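Local coordinates for MutT/nudix family protein (Enterococcus faecalis, PDB 2FML) that is of unknown function but combines a Nudix domain with an NrtR-like winged helix, and so probably binds a nucleotide-type ligand and DNA, at residues Phe68-Leu74 against Thr181-His186; Leu47-Lys51 against Gln209-Lys213; Thr85-Val89 against Thr125-Leu129; Val146-Asn150 against Ser161-Ile167. All blocks are in the same frame, centred on the assembly; numbering follows the deposited sequence.

In the fold
From the N terminus, 47-51 on strand 39-50 opens the longest loop, closed by contact 2 at 209-213. The other three contacts lie inside it. Next, 68-74 opens contact 1, which closes at 181-186, leading into helix 186-200. Contacts 3 and 4 are nested within contact 1 and follow one another in series: 85-89 meets 125-129, then 146-150 meets 161-167. No two loops cross. All four reach the same mixed sheet. Contact 3 sets the Nudix-box helix on it, contact 4 pairs hairpin strands 143-154 and 157-162 and reaches strand 165-170, contact 1 joins strand 72-78 to the loop before helix 186-200, and contact 2 joins the sheet to the winged-helix region. Trp72 packs contact 1 against contact 4.

Contact 1: residues Phe68-Leu74 against Thr181-His186; sequences FRNSWAL and TLAFDH
In this Nudix fold, the loop before helix 186-200 is fixed to the start of strand 72-78. Residues 68-71 form a type II beta turn closed by Ser71 N to Phe68 O (3.2 Å), and 72-73 are extended. Along 181-186, Thr181 comes first. Its O receives a hydrogen bond of 2.6 Å from a water that also accepts one of 2.8 Å from Trp72 N. Leu182 has its CA 5.4 Å from Trp72 CA, and its CA also makes a C-H...O contact with Trp72 O (3.5 Å). Ala183 N donates to Trp72 O (2.9 Å, 169°). Ala183 CB meets Phe68 CB at 3.6 Å and Ala73 CB at 3.8 Å, and its CA lies over the Phe68 ring. Phe184 has positive phi (56°), as a type II' turn from Ala183 to His186 requires. Phe68 and Phe184, both m, form a T-shaped pair: the Phe68 edge meets the Phe184 face, centroids 4.8 Å apart, planes at 61°. Asp185 is the N-cap residue and forms a salt bridge with Arg117. His186, rotamer m, begins the helix. Its NE2 binds a glycerol, probably from the crystallisation liquor, while its ND1 accepts a hydrogen bond from Leu74 N at 2.9 Å.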
loop_
_atom_site.group_PDB
_atom_site.type_symbol
_atom_site.label_atom_id
_atom_site.label_comp_id
_atom_site.label_asym_id
_atom_site.label_seq_id
_atom_site.Cartn_x
_atom_site.Cartn_y
_atom_site.Cartn_z
ATOM N N PHE A 68 8.604 8.510 22.971
ATOM C CA PHE A 68 8.588 9.838 22.378
ATOM C C PHE A 68 7.622 10.754 23.014
ATOM O O PHE A 68 6.957 11.504 22.289
ATOM C CB PHE A 68 8.288 9.731 20.852
ATOM C CG PHE A 68 9.342 8.933 20.101
ATOM C CD1 PHE A 68 10.603 9.507 19.812
ATOM C CD2 PHE A 68 9.112 7.605 19.745
ATOM C CE1 PHE A 68 11.603 8.763 19.123
ATOM C CE2 PHE A 68 10.099 6.857 19.073
ATOM C CZ PHE A 68 11.330 7.440 18.757
ATOM N N ARG A 69 7.536 10.715 24.359
ATOM C CA ARG A 69 6.848 11.732 25.116
ATOM C C ARG A 69 7.267 13.151 24.710
ATOM O O ARG A 69 8.450 13.457 24.646
ATOM C CB ARG A 69 7.113 11.572 26.611
ATOM C CG ARG A 69 6.278 12.456 27.508
ATOM C CD ARG A 69 6.893 12.508 28.919
ATOM N NE ARG A 69 6.902 11.182 29.513
ATOM C CZ ARG A 69 7.683 10.748 30.510
ATOM N NH1 ARG A 69 8.637 11.498 31.059
ATOM N NH2 ARG A 69 7.518 9.485 30.916
ATOM N N ASN A 70 6.274 14.003 24.455
ATOM C CA ASN A 70 6.512 15.400 24.128
ATOM C C ASN A 70 7.017 15.674 22.708
ATOM O O ASN A 70 7.196 16.821 22.307
ATOM C CB ASN A 70 7.425 16.052 25.199
ATOM C CG ASN A 70 6.722 16.206 26.557
ATOM O OD1 ASN A 70 5.500 16.161 26.654
ATOM N ND2 ASN A 70 7.513 16.386 27.613
ATOM N N SER A 71 7.241 14.626 21.937
ATOM C CA SER A 71 7.600 14.788 20.551
ATOM C C SER A 71 6.292 15.031 19.761
ATOM O O SER A 71 5.242 14.579 20.172
ATOM C CB SER A 71 8.338 13.544 20.031
ATOM O OG SER A 71 9.608 13.403 20.631
ATOM N N TRP A 72 6.397 15.709 18.625
ATOM C CA TRP A 72 5.313 15.817 17.668
ATOM C C TRP A 72 5.286 14.583 16.766
ATOM O O TRP A 72 6.311 13.957 16.498
ATOM C CB TRP A 72 5.401 17.137 16.849
ATOM C CG TRP A 72 5.347 18.341 17.734
ATOM C CD1 TRP A 72 6.426 18.988 18.303
ATOM C CD2 TRP A 72 4.170 19.032 18.207
ATOM N NE1 TRP A 72 5.989 20.026 19.087
ATOM C CE2 TRP A 72 4.617 20.095 19.030
ATOM C CE3 TRP A 72 2.785 18.866 18.005
ATOM C CZ2 TRP A 72 3.723 20.982 19.668
ATOM C CZ3 TRP A 72 1.905 19.758 18.626
ATOM C CH2 TRP A 72 2.375 20.809 19.433
ATOM N N ALA A 73 4.087 14.227 16.332
ATOM C CA ALA A 73 3.870 12.933 15.770
ATOM C C ALA A 73 2.607 12.985 14.900
ATOM O O ALA A 73 1.769 13.834 15.114
ATOM C CB ALA A 73 3.705 11.891 16.916
ATOM N N LEU A 74 2.442 12.055 13.962
ATOM C CA LEU A 74 1.075 11.812 13.404
ATOM C C LEU A 74 0.134 11.226 14.438
ATOM O O LEU A 74 0.569 10.495 15.361
ATOM C CB LEU A 74 1.090 10.921 12.132
ATOM C CG LEU A 74 2.057 11.410 11.014
ATOM C CD1 LEU A 74 2.410 10.285 10.027
ATOM C CD2 LEU A 74 1.500 12.659 10.240
ATOM N N THR A 181 12.255 17.138 15.801
ATOM C CA THR A 181 12.326 15.850 15.178
ATOM C C THR A 181 10.999 15.098 15.440
ATOM O O THR A 181 10.543 14.989 16.579
ATOM C CB THR A 181 13.580 15.021 15.716
ATOM O OG1 THR A 181 14.821 15.747 15.495
ATOM C CG2 THR A 181 13.720 13.714 14.982
ATOM N N LEU A 182 10.381 14.576 14.391
ATOM C CA LEU A 182 9.179 13.777 14.542
ATOM C C LEU A 182 9.480 12.481 15.279
ATOM O O LEU A 182 10.579 11.860 15.069
ATOM C CB LEU A 182 8.573 13.471 13.179
ATOM C CG LEU A 182 7.950 14.677 12.471
ATOM C CD1 LEU A 182 7.778 14.424 10.978
ATOM C CD2 LEU A 182 6.622 14.998 13.117
ATOM N N ALA A 183 8.529 12.097 16.135
ATOM C CA ALA A 183 8.491 10.775 16.739
ATOM C C ALA A 183 8.599 9.606 15.734
ATOM O O ALA A 183 8.163 9.685 14.583
ATOM C CB ALA A 183 7.191 10.626 17.596
ATOM N N PHE A 184 9.128 8.488 16.212
ATOM C CA PHE A 184 9.141 7.248 15.457
ATOM C C PHE A 184 9.826 7.463 14.107
ATOM O O PHE A 184 10.861 8.150 14.067
ATOM C CB PHE A 184 7.733 6.654 15.305
ATOM C CG PHE A 184 7.010 6.423 16.631
ATOM C CD1 PHE A 184 7.341 5.349 17.432
ATOM C CD2 PHE A 184 5.975 7.276 17.041
ATOM C CE1 PHE A 184 6.660 5.125 18.654
ATOM C CE2 PHE A 184 5.299 7.080 18.200
ATOM C CZ PHE A 184 5.637 5.963 19.044
ATOM N N ASP A 185 9.226 6.911 13.042
ATOM C CA ASP A 185 9.653 7.070 11.658
ATOM C C ASP A 185 8.622 7.942 10.929
ATOM O O ASP A 185 8.498 7.885 9.729
ATOM C CB ASP A 185 9.767 5.686 10.973
ATOM C CG ASP A 185 8.435 4.908 10.964
ATOM O OD1 ASP A 185 7.493 5.300 11.686
ATOM O OD2 ASP A 185 8.315 3.895 10.231
ATOM N N HIS A 186 7.936 8.809 11.663
ATOM C CA HIS A 186 6.896 9.687 11.052
ATOM C C HIS A 186 7.398 10.685 10.018
ATOM O O HIS A 186 6.654 11.094 9.150
ATOM C CB HIS A 186 6.068 10.389 12.123
ATOM C CG HIS A 186 5.240 9.441 12.908
ATOM N ND1 HIS A 186 4.283 9.857 13.811
ATOM C CD2 HIS A 186 5.211 8.084 12.903
ATOM C CE1 HIS A 186 3.700 8.793 14.331
ATOM N NE2 HIS A 186 4.248 7.711 13.796
HETATM O O HOH W 1 8.996 16.528 18.009
#

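Contact 2: residues Leu47-Lys51 against Gln209-Lys213; sequences LCYNK and QVLGK
Val210, rotamer m, overlaps the backbone of strand 39-50 and the base of Tyr49. Its CG2 is 3.5 Å from Tyr49 CB. Its CG1 is 4.0 Å from Cys48 CA and 3.7 Å from Leu47 O. The nearest CA pair is Cys48 with Val210, at 5.2 Å. Residues 47-50 are extended, and 209-211 end a short 3-10 segment, with Gly212 N bonded to Gln209 O at 2.9 Å. Leu211 (m, t) continues the apolar patch: its CD2 is 3.8 Å from Tyr49 CE2 and 4.3 Å from Lys51 CG. Tyr49 takes chi1 t, and its OH bonds Asp54. Lys51 NZ forms a salt bridge with Glu219 of helix 217-228. That helix also covers Tyr49 and Leu211 through Val223. The contact thus joins the Nudix sheet to the beginning of the region assigned to the NrtR-type winged helix. The two segments share no direct hydrogen bond. One water bridges them, accepting from Tyr49 N (3.0 Å) and donating to Val210 O (2.6 Å). The chemistry implies that the two segments meet through apolar side chains and one water-mediated polar link, while the charged link to the winged-helix region, Lys51 to Glu219, lies just beside them.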
loop_
_atom_site.group_PDB
_atom_site.type_symbol
_atom_site.label_atom_id
_atom_site.label_comp_id
_atom_site.label_asym_id
_atom_site.label_seq_id
_atom_site.Cartn_x
_atom_site.Cartn_y
_atom_site.Cartn_z
ATOM N N LEU A 47 -4.197 16.300 5.465
ATOM C CA LEU A 47 -3.739 17.445 4.720
ATOM C C LEU A 47 -4.939 18.296 4.409
ATOM O O LEU A 47 -5.992 17.800 3.998
ATOM C CB LEU A 47 -3.125 16.994 3.404
ATOM C CG LEU A 47 -1.835 16.216 3.465
ATOM C CD1 LEU A 47 -1.359 15.943 2.049
ATOM C CD2 LEU A 47 -0.769 16.945 4.324
ATOM N N CYS A 48 -4.779 19.599 4.607
ATOM C CA CYS A 48 -5.803 20.548 4.207
ATOM C C CYS A 48 -5.130 21.705 3.465
ATOM O O CYS A 48 -3.901 21.745 3.324
ATOM C CB CYS A 48 -6.617 21.008 5.439
ATOM S SG CYS A 48 -5.755 22.061 6.600
ATOM N N TYR A 49 -5.928 22.671 3.029
ATOM C CA TYR A 49 -5.352 23.842 2.443
ATOM C C TYR A 49 -6.153 25.078 2.840
ATOM O O TYR A 49 -7.347 25.114 2.612
ATOM C CB TYR A 49 -5.303 23.627 0.934
ATOM C CG TYR A 49 -4.954 24.827 0.083
ATOM C CD1 TYR A 49 -3.624 25.174 -0.177
ATOM C CD2 TYR A 49 -5.975 25.569 -0.532
ATOM C CE1 TYR A 49 -3.347 26.285 -1.012
ATOM C CE2 TYR A 49 -5.704 26.643 -1.339
ATOM C CZ TYR A 49 -4.402 27.019 -1.562
ATOM O OH TYR A 49 -4.206 28.095 -2.390
ATOM N N ASN A 50 -5.499 26.072 3.457
ATOM C CA ASN A 50 -6.097 27.392 3.662
ATOM C C ASN A 50 -6.013 28.325 2.414
ATOM O O ASN A 50 -4.920 28.709 2.051
ATOM C CB ASN A 50 -5.428 28.063 4.880
ATOM C CG ASN A 50 -6.206 29.273 5.376
ATOM O OD1 ASN A 50 -6.264 30.328 4.718
ATOM N ND2 ASN A 50 -6.843 29.114 6.526
ATOM N N LYS A 51 -7.134 28.707 1.779
ATOM C CA LYS A 51 -7.101 29.522 0.525
ATOM C C LYS A 51 -6.605 30.949 0.702
ATOM O O LYS A 51 -5.903 31.484 -0.154
ATOM C CB LYS A 51 -8.484 29.647 -0.161
ATOM C CG LYS A 51 -9.113 28.351 -0.683
ATOM C CD LYS A 51 -10.605 28.289 -0.314
ATOM C CE LYS A 51 -11.474 29.218 -1.157
ATOM N NZ LYS A 51 -12.122 28.535 -2.329
ATOM N N GLN A 209 -9.379 17.792 -3.597
ATOM C CA GLN A 209 -10.374 17.666 -2.515
ATOM C C GLN A 209 -10.179 18.712 -1.411
ATOM O O GLN A 209 -11.157 19.213 -0.875
ATOM C CB GLN A 209 -10.333 16.285 -1.890
ATOM C CG GLN A 209 -11.159 15.229 -2.571
ATOM C CD GLN A 209 -11.047 13.877 -1.848
ATOM O OE1 GLN A 209 -10.566 13.808 -0.731
ATOM N NE2 GLN A 209 -11.477 12.821 -2.494
ATOM N N VAL A 210 -8.925 19.043 -1.085
ATOM C CA VAL A 210 -8.632 20.094 -0.089
ATOM C C VAL A 210 -9.277 21.485 -0.413
ATOM O O VAL A 210 -9.330 22.381 0.450
ATOM C CB VAL A 210 -7.092 20.313 0.160
ATOM C CG1 VAL A 210 -6.373 19.010 0.523
ATOM C CG2 VAL A 210 -6.469 20.971 -0.977
ATOM N N LEU A 211 -9.737 21.628 -1.655
ATOM C CA LEU A 211 -10.335 22.857 -2.144
ATOM C C LEU A 211 -11.840 22.903 -1.900
ATOM O O LEU A 211 -12.446 23.943 -2.077
ATOM C CB LEU A 211 -10.012 23.047 -3.635
ATOM C CG LEU A 211 -8.664 23.631 -4.039
ATOM C CD1 LEU A 211 -8.595 23.723 -5.570
ATOM C CD2 LEU A 211 -8.403 25.033 -3.404
ATOM N N GLY A 212 -12.432 21.774 -1.512
ATOM C CA GLY A 212 -13.781 21.755 -0.969
ATOM C C GLY A 212 -14.948 21.724 -1.947
ATOM O O GLY A 212 -15.923 22.496 -1.815
ATOM N N LYS A 213 -14.869 20.827 -2.922
ATOM C CA LYS A 213 -16.041 20.491 -3.772
ATOM C C LYS A 213 -16.303 21.412 -4.964
ATOM O O LYS A 213 -16.935 20.981 -5.925
ATOM C CB LYS A 213 -17.339 20.234 -2.953
ATOM C CG LYS A 213 -17.497 18.806 -2.352
ATOM C CD LYS A 213 -16.512 18.491 -1.207
ATOM C CE LYS A 213 -15.353 17.612 -1.673
ATOM N NZ LYS A 213 -14.132 17.801 -0.802
HETATM O O HOH W 2 -8.796 21.869 2.902
#

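Contact 3: residues Thr85-Val89 against Thr125-Leu129; sequences TEDSV and TVSYL
This contact belongs to the Nudix box, the signature motif of the family, whose helical part is helix 85-97. The first turn of that helix packs on strand 123-131. The axes of the two short segments approach to 9.6 Å and cross at -66°. The nearest CA pairs are Thr85 with Val126 (7.1 Å) and Val89 with Tyr128 (7.6 Å). Tyr128, chi1 m, points toward the helix. Its OH is hydrogen-bonded to Thr85 OG1 at 2.6 Å; either hydroxyl could donate. Thr85 is p, and its CG2 touches Val126 CG2 (3.9 Å). Val89, also p, places CG1 over the Tyr128 face, 3.9 Å from the ring centroid, in a CH-pi contact. The Glu86 side chain lies close by, its CD 3.3 Å from Tyr128 OH. Thr85 N bonds Ser113 OG of the second subunit. In the same chain, Val42 of strand 39-50 touches both Thr85 and Val89, Gln108 of strand 106-112 lies against Val126 and Tyr128, and Ile189 of helix 186-200 packs on Thr125 and Ser127.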
loop_
_atom_site.group_PDB
_atom_site.type_symbol
_atom_site.label_atom_id
_atom_site.label_comp_id
_atom_site.label_asym_id
_atom_site.label_seq_id
_atom_site.Cartn_x
_atom_site.Cartn_y
_atom_site.Cartn_z
ATOM N N THR A 85 -7.879 -2.134 9.512
ATOM C CA THR A 85 -7.073 -0.953 9.672
ATOM C C THR A 85 -7.819 0.312 9.273
ATOM O O THR A 85 -7.609 1.349 9.903
ATOM C CB THR A 85 -5.698 -1.027 8.957
ATOM O OG1 THR A 85 -5.873 -1.186 7.543
ATOM C CG2 THR A 85 -4.804 -2.141 9.545
ATOM N N GLU A 86 -8.599 0.251 8.190
ATOM C CA GLU A 86 -9.508 1.317 7.792
ATOM C C GLU A 86 -10.441 1.821 8.962
ATOM O O GLU A 86 -10.492 3.024 9.268
ATOM C CB GLU A 86 -10.396 0.853 6.621
ATOM C CG GLU A 86 -9.712 0.750 5.304
ATOM C CD GLU A 86 -9.035 -0.624 5.060
ATOM O OE1 GLU A 86 -9.042 -1.512 5.954
ATOM O OE2 GLU A 86 -8.502 -0.815 3.931
ATOM N N ASP A 87 -11.173 0.911 9.584
ATOM C CA ASP A 87 -12.020 1.196 10.756
ATOM C C ASP A 87 -11.180 1.848 11.870
ATOM O O ASP A 87 -11.573 2.845 12.493
ATOM C CB ASP A 87 -12.505 -0.138 11.328
ATOM C CG ASP A 87 -13.591 -0.782 10.501
ATOM O OD1 ASP A 87 -14.192 -0.091 9.636
ATOM O OD2 ASP A 87 -13.875 -1.991 10.769
ATOM N N SER A 88 -10.021 1.246 12.107
ATOM C CA SER A 88 -9.177 1.626 13.222
ATOM C C SER A 88 -8.624 3.081 13.028
ATOM O O SER A 88 -8.600 3.914 13.981
ATOM C CB SER A 88 -8.053 0.555 13.383
ATOM O OG SER A 88 -7.239 0.833 14.519
ATOM N N VAL A 89 -8.191 3.397 11.812
ATOM C CA VAL A 89 -7.573 4.727 11.584
ATOM C C VAL A 89 -8.603 5.851 11.711
ATOM O O VAL A 89 -8.289 6.939 12.210
ATOM C CB VAL A 89 -6.722 4.822 10.271
ATOM C CG1 VAL A 89 -7.615 4.945 9.000
ATOM C CG2 VAL A 89 -5.705 5.977 10.405
ATOM N N THR A 125 3.005 -0.461 11.157
ATOM C CA THR A 125 1.996 0.508 10.966
ATOM C C THR A 125 1.455 0.552 9.511
ATOM O O THR A 125 2.173 0.415 8.571
ATOM C CB THR A 125 2.492 1.844 11.517
ATOM O OG1 THR A 125 1.374 2.641 11.906
ATOM C CG2 THR A 125 3.349 2.641 10.475
ATOM N N VAL A 126 0.160 0.701 9.357
ATOM C CA VAL A 126 -0.414 0.918 8.088
ATOM C C VAL A 126 -0.768 2.400 8.108
ATOM O O VAL A 126 -1.569 2.858 8.897
ATOM C CB VAL A 126 -1.627 0.038 7.851
ATOM C CG1 VAL A 126 -2.220 0.311 6.523
ATOM C CG2 VAL A 126 -1.261 -1.384 7.999
ATOM N N SER A 127 -0.083 3.166 7.307
ATOM C CA SER A 127 -0.417 4.575 7.236
ATOM C C SER A 127 -1.493 4.883 6.145
ATOM O O SER A 127 -1.615 4.190 5.158
ATOM C CB SER A 127 0.850 5.427 7.043
ATOM O OG SER A 127 1.404 5.232 5.748
ATOM N N TYR A 128 -2.231 5.950 6.399
ATOM C CA TYR A 128 -3.267 6.479 5.541
ATOM C C TYR A 128 -3.067 7.973 5.269
ATOM O O TYR A 128 -2.439 8.662 6.045
ATOM C CB TYR A 128 -4.652 6.242 6.175
ATOM C CG TYR A 128 -5.079 4.808 6.113
ATOM C CD1 TYR A 128 -6.016 4.394 5.176
ATOM C CD2 TYR A 128 -4.586 3.858 7.071
ATOM C CE1 TYR A 128 -6.467 3.061 5.159
ATOM C CE2 TYR A 128 -5.014 2.561 7.076
ATOM C CZ TYR A 128 -5.909 2.152 6.095
ATOM O OH TYR A 128 -6.273 0.859 6.066
ATOM N N LEU A 129 -3.682 8.432 4.182
ATOM C CA LEU A 129 -3.635 9.809 3.685
ATOM C C LEU A 129 -5.091 10.269 3.453
ATOM O O LEU A 129 -5.916 9.519 2.943
ATOM C CB LEU A 129 -2.887 9.831 2.351
ATOM C CG LEU A 129 -2.798 11.092 1.494
ATOM C CD1 LEU A 129 -2.357 12.327 2.366
ATOM C CD2 LEU A 129 -1.767 10.838 0.383
#

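Contact 4: residues Val146-Asn150 against Ser161-Ile167; sequences VHWFN and SHEDVEI
His147, rotamer m on an extended strand, stacks face to face on His162 (chi1 t). The ring centroids are 3.8 Å apart and the planes meet at 16°. His147 CB also lies over the His162 ring, 4.0 Å from its centroid. Trp148 points its CA-to-CB bond away, and its NE1 bonds Glu135 O. Phe149 (chi1 m) is the residue of 146-150 most covered by the opposing segment. His162 CB sits over its face, 3.5 Å from the centroid, as a CH-pi contact, while Val165 CG1 approaches the ring edge at 3.4 Å from Phe149 CE2. Ile167 CD1 is 4.4 Å from Phe149 CE2. His147, Phe149 and His162 thus form an aromatic cluster across the hairpin of strands 143-154 and 157-162. Trp72 extends it, meeting the Phe149 ring edge-to-face. A type II' beta turn, 162-165, links strand 157-162 to strand 165-170, with Glu163 at positive phi and Val165 N bonded to His162 O at 2.8 Å. Asn150 and Ser161 are an antiparallel hydrogen-bonded pair, CA-CA 4.9 Å. Asn150 N donates to Ser161 O, and Ser161 N to Asn150 O, both at 2.8 Å. A water lies 3.1 Å from Asn150 O, to which it donates, and 2.5 Å from Ser161 OG.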
loop_
_atom_site.group_PDB
_atom_site.type_symbol
_atom_site.label_atom_id
_atom_site.label_comp_id
_atom_site.label_asym_id
_atom_site.label_seq_id
_atom_site.Cartn_x
_atom_site.Cartn_y
_atom_site.Cartn_z
ATOM N N VAL A 146 -2.726 19.459 19.666
ATOM C CA VAL A 146 -3.107 19.018 18.334
ATOM C C VAL A 146 -3.236 20.295 17.495
ATOM O O VAL A 146 -3.912 21.235 17.876
ATOM C CB VAL A 146 -4.411 18.091 18.300
ATOM C CG1 VAL A 146 -5.667 18.861 18.663
ATOM C CG2 VAL A 146 -4.555 17.468 16.919
ATOM N N HIS A 147 -2.541 20.333 16.371
ATOM C CA HIS A 147 -2.500 21.574 15.594
ATOM C C HIS A 147 -2.381 21.227 14.150
ATOM O O HIS A 147 -1.781 20.205 13.777
ATOM C CB HIS A 147 -1.282 22.424 15.954
ATOM C CG HIS A 147 -1.249 22.910 17.368
ATOM N ND1 HIS A 147 -0.218 22.598 18.242
ATOM C CD2 HIS A 147 -2.101 23.713 18.059
ATOM C CE1 HIS A 147 -0.445 23.191 19.407
ATOM N NE2 HIS A 147 -1.588 23.852 19.328
ATOM N N TRP A 148 -2.887 22.132 13.329
ATOM C CA TRP A 148 -2.615 22.152 11.906
ATOM C C TRP A 148 -1.283 22.866 11.743
ATOM O O TRP A 148 -1.189 24.065 11.967
ATOM C CB TRP A 148 -3.730 22.953 11.184
ATOM C CG TRP A 148 -5.017 22.187 11.012
ATOM C CD1 TRP A 148 -6.245 22.434 11.632
ATOM C CD2 TRP A 148 -5.228 21.061 10.147
ATOM N NE1 TRP A 148 -7.164 21.504 11.220
ATOM C CE2 TRP A 148 -6.577 20.667 10.296
ATOM C CE3 TRP A 148 -4.396 20.335 9.266
ATOM C CZ2 TRP A 148 -7.114 19.594 9.598
ATOM C CZ3 TRP A 148 -4.935 19.275 8.560
ATOM C CH2 TRP A 148 -6.311 18.937 8.715
ATOM N N PHE A 149 -0.246 22.130 11.358
ATOM C CA PHE A 149 1.053 22.710 11.085
ATOM C C PHE A 149 1.080 23.243 9.665
ATOM O O PHE A 149 0.623 22.600 8.731
ATOM C CB PHE A 149 2.163 21.660 11.268
ATOM C CG PHE A 149 2.683 21.551 12.700
ATOM C CD1 PHE A 149 1.835 21.175 13.745
ATOM C CD2 PHE A 149 4.051 21.757 12.976
ATOM C CE1 PHE A 149 2.303 21.090 15.053
ATOM C CE2 PHE A 149 4.566 21.648 14.297
ATOM C CZ PHE A 149 3.675 21.345 15.328
ATOM N N ASN A 150 1.639 24.417 9.504
ATOM C CA ASN A 150 1.963 24.918 8.191
ATOM C C ASN A 150 2.933 24.010 7.463
ATOM O O ASN A 150 4.002 23.685 7.981
ATOM C CB ASN A 150 2.673 26.242 8.370
ATOM C CG ASN A 150 2.074 27.299 7.556
ATOM O OD1 ASN A 150 1.385 28.191 8.100
ATOM N ND2 ASN A 150 2.240 27.195 6.212
ATOM N N SER A 161 5.557 23.790 10.301
ATOM C CA SER A 161 5.733 24.759 11.347
ATOM C C SER A 161 4.470 25.110 12.096
ATOM O O SER A 161 3.398 25.142 11.527
ATOM C CB SER A 161 6.509 26.006 10.869
ATOM O OG SER A 161 5.997 26.612 9.700
ATOM N N HIS A 162 4.616 25.319 13.398
ATOM C CA HIS A 162 3.589 25.872 14.244
ATOM C C HIS A 162 4.348 26.631 15.361
ATOM O O HIS A 162 5.256 26.060 15.973
ATOM C CB HIS A 162 2.693 24.790 14.864
ATOM C CG HIS A 162 1.585 25.357 15.706
ATOM N ND1 HIS A 162 1.631 25.386 17.094
ATOM C CD2 HIS A 162 0.425 25.967 15.356
ATOM C CE1 HIS A 162 0.541 25.984 17.556
ATOM N NE2 HIS A 162 -0.205 26.346 16.526
ATOM N N GLU A 163 3.970 27.892 15.616
ATOM C CA GLU A 163 4.629 28.725 16.649
ATOM C C GLU A 163 6.162 28.545 16.512
ATOM O O GLU A 163 6.698 28.798 15.424
ATOM C CB GLU A 163 4.091 28.434 18.071
ATOM C CG GLU A 163 2.707 29.103 18.384
ATOM C CD GLU A 163 1.998 28.467 19.612
ATOM O OE1 GLU A 163 2.728 27.905 20.462
ATOM O OE2 GLU A 163 0.738 28.501 19.731
ATOM N N ASP A 164 6.836 28.086 17.579
ATOM C CA ASP A 164 8.300 27.921 17.560
ATOM C C ASP A 164 8.807 26.543 17.168
ATOM O O ASP A 164 10.010 26.281 17.213
ATOM C CB ASP A 164 8.907 28.349 18.886
ATOM C CG ASP A 164 9.317 29.816 18.876
ATOM O OD1 ASP A 164 10.489 30.124 18.494
ATOM O OD2 ASP A 164 8.461 30.668 19.248
ATOM N N VAL A 165 7.875 25.677 16.760
ATOM C CA VAL A 165 8.181 24.342 16.305
ATOM C C VAL A 165 8.512 24.364 14.823
ATOM O O VAL A 165 7.810 25.006 14.039
ATOM C CB VAL A 165 6.997 23.364 16.587
ATOM C CG1 VAL A 165 7.390 21.903 16.203
ATOM C CG2 VAL A 165 6.571 23.501 18.051
ATOM N N GLU A 166 9.592 23.673 14.468
ATOM C CA GLU A 166 10.164 23.680 13.127
ATOM C C GLU A 166 10.735 22.309 12.822
ATOM O O GLU A 166 11.680 21.856 13.454
ATOM C CB GLU A 166 11.259 24.745 12.980
ATOM C CG GLU A 166 11.930 24.791 11.587
ATOM C CD GLU A 166 13.470 25.089 11.647
ATOM O OE1 GLU A 166 14.296 24.232 12.075
ATOM O OE2 GLU A 166 13.857 26.213 11.252
ATOM N N ILE A 167 10.118 21.654 11.858
ATOM C CA ILE A 167 10.487 20.344 11.377
ATOM C C ILE A 167 10.683 20.453 9.890
ATOM O O ILE A 167 9.763 20.849 9.170
ATOM C CB ILE A 167 9.365 19.299 11.629
ATOM C CG1 ILE A 167 9.065 19.211 13.152
ATOM C CG2 ILE A 167 9.673 17.976 10.829
ATOM C CD1 ILE A 167 7.752 18.655 13.474
HETATM O O HOH W 3 6.106 25.802 7.295
#